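Local coordinates for myosin-17 (PDB 7KFL), which is a plant class XI myosin motor whose globular tail, the part described here, serves as its cargo-binding domain, at residues 158-163 with 386-391. Sequence-based numbering, arbitrary orientation.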
# COMPACT_ATOMS: atom_id res chain seq x y z
N GLN A 158 -1.72 13.21 16.91
CA GLN A 158 -2.06 13.99 15.69
C GLN A 158 -1.07 13.66 14.56
O GLN A 158 -1.51 13.50 13.41
CB GLN A 158 -2.07 15.49 15.99
CG GLN A 158 -3.34 15.96 16.69
CD GLN A 158 -3.37 17.45 16.93
OE1 GLN A 158 -2.48 18.19 16.53
NE2 GLN A 158 -4.41 17.91 17.60
N LEU A 159 0.23 13.54 14.88
CA LEU A 159 1.29 13.23 13.88
C LEU A 159 1.12 11.79 13.37
O LEU A 159 1.30 11.58 12.15
CB LEU A 159 2.67 13.43 14.50
CG LEU A 159 3.85 13.29 13.54
CD1 LEU A 159 3.75 14.28 12.39
CD2 LEU A 159 5.18 13.48 14.27
N THR A 160 0.79 10.85 14.26
CA THR A 160 0.43 9.45 13.92
C THR A 160 -0.69 9.46 12.87
O THR A 160 -0.53 8.81 11.83
CB THR A 160 0.06 8.65 15.17
OG1 THR A 160 1.23 8.51 15.97
CG2 THR A 160 -0.50 7.27 14.87
N ALA A 161 -1.77 10.20 13.15
CA ALA A 161 -2.96 10.31 12.27
C ALA A 161 -2.55 10.85 10.90
O ALA A 161 -3.13 10.39 9.90
CB ALA A 161 -4.01 11.19 12.92
N PHE A 162 -1.59 11.77 10.84
CA PHE A 162 -1.12 12.40 9.57
C PHE A 162 -0.23 11.42 8.79
O PHE A 162 -0.31 11.43 7.55
CB PHE A 162 -0.47 13.75 9.83
CG PHE A 162 -1.42 14.90 9.58
CD1 PHE A 162 -2.28 15.34 10.57
CD2 PHE A 162 -1.48 15.50 8.34
CE1 PHE A 162 -3.17 16.38 10.33
CE2 PHE A 162 -2.37 16.54 8.10
CZ PHE A 162 -3.21 16.98 9.09
N LEU A 163 0.58 10.61 9.47
CA LEU A 163 1.38 9.53 8.82
C LEU A 163 0.43 8.56 8.12
O LEU A 163 0.70 8.20 6.96
CB LEU A 163 2.23 8.80 9.87
CG LEU A 163 3.01 7.59 9.36
CD1 LEU A 163 3.94 7.99 8.22
CD2 LEU A 163 3.80 6.93 10.48
N PHE A 386 -0.13 -1.02 9.86
CA PHE A 386 1.03 -0.77 10.76
C PHE A 386 0.62 0.09 11.95
O PHE A 386 -0.31 0.91 11.83
CB PHE A 386 2.16 -0.08 9.99
CG PHE A 386 1.79 1.27 9.41
CD1 PHE A 386 1.90 2.42 10.17
CD2 PHE A 386 1.33 1.37 8.11
CE1 PHE A 386 1.55 3.65 9.63
CE2 PHE A 386 0.98 2.60 7.57
CZ PHE A 386 1.10 3.74 8.34
N THR A 387 1.34 -0.09 13.07
CA THR A 387 1.30 0.77 14.28
C THR A 387 2.66 1.47 14.41
O THR A 387 3.64 0.97 13.81
CB THR A 387 0.94 -0.04 15.53
OG1 THR A 387 1.89 -1.09 15.67
CG2 THR A 387 -0.46 -0.62 15.46
N VAL A 388 2.73 2.57 15.17
CA VAL A 388 3.97 3.38 15.37
C VAL A 388 5.04 2.50 16.02
O VAL A 388 6.24 2.73 15.74
CB VAL A 388 3.68 4.65 16.20
CG1 VAL A 388 4.96 5.41 16.56
CG2 VAL A 388 2.71 5.58 15.49
N GLU A 389 4.63 1.53 16.84
CA GLU A 389 5.53 0.55 17.52
C GLU A 389 6.17 -0.38 16.47
O GLU A 389 7.38 -0.66 16.61
CB GLU A 389 4.76 -0.24 18.58
CG GLU A 389 5.62 -1.18 19.41
CD GLU A 389 6.68 -0.52 20.28
OE1 GLU A 389 6.57 0.70 20.52
OE2 GLU A 389 7.60 -1.23 20.72
N ASP A 390 5.40 -0.84 15.48
CA ASP A 390 5.88 -1.69 14.36
C ASP A 390 6.94 -0.93 13.56
O ASP A 390 8.01 -1.51 13.29
CB ASP A 390 4.76 -2.12 13.42
CG ASP A 390 3.79 -3.14 14.00
OD1 ASP A 390 4.18 -3.83 14.97
OD2 ASP A 390 2.67 -3.24 13.47
N ILE A 391 6.64 0.32 13.19
CA ILE A 391 7.55 1.22 12.41
C ILE A 391 8.88 1.33 13.17
O ILE A 391 9.93 1.16 12.53
CB ILE A 391 6.90 2.60 12.18
CG1 ILE A 391 5.68 2.50 11.25
CG2 ILE A 391 7.93 3.60 11.66
CD1 ILE A 391 5.05 3.83 10.91
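L163 and I391 meet tip to tip: the CD2 methyl of the leucine lies 3.4 Å from CD1 of the isoleucine, a tight methyl-to-methyl approach, shorter than the usual spacing of methyl carbons. The same CD2 also reaches F386, coming obliquely to the ring with CE1 4.1 Å away, so a single leucine branch serves two apolar partners from segment 386-391. The torsions explain the reach. CG of L163 lies anti to the backbone N (chi1 175°) and CD2 continues the extended line, which carries that methyl toward 386-391; I391 answers with an extended CG1 branch (chi2 -177°).

One turn earlier on helix 150-186, T160 meets V388 where the two backbones come nearest, 7.2 Å from CA to CA. CG2 of the valine packs 3.3 Å from OG1 and 3.7 Å from CG2 of the threonine. The hydroxyl is not left to face a methyl alone, since OG1 is hydrogen-bonded to the carbonyl oxygen of K156, one turn back.

Polar bonds act within 386-391. T387 is the N-cap of helix 388-393, and its backbone N makes a weak bond to OD2 of D390, 3.4 Å away; the first helical bond, I391 N to T387 O, follows at 3.1 Å.

The whole illustrates how a chain terminus can be docked by a few apolar side chains: the short helix near the C-terminus settles against helix 150-186, Y167 meets the F386 ring edge-to-face, L78 and L85 of helix 71-89 pack on L163, F237 and L238 of helix 236-260 pack on F386, and L238 also touches I391.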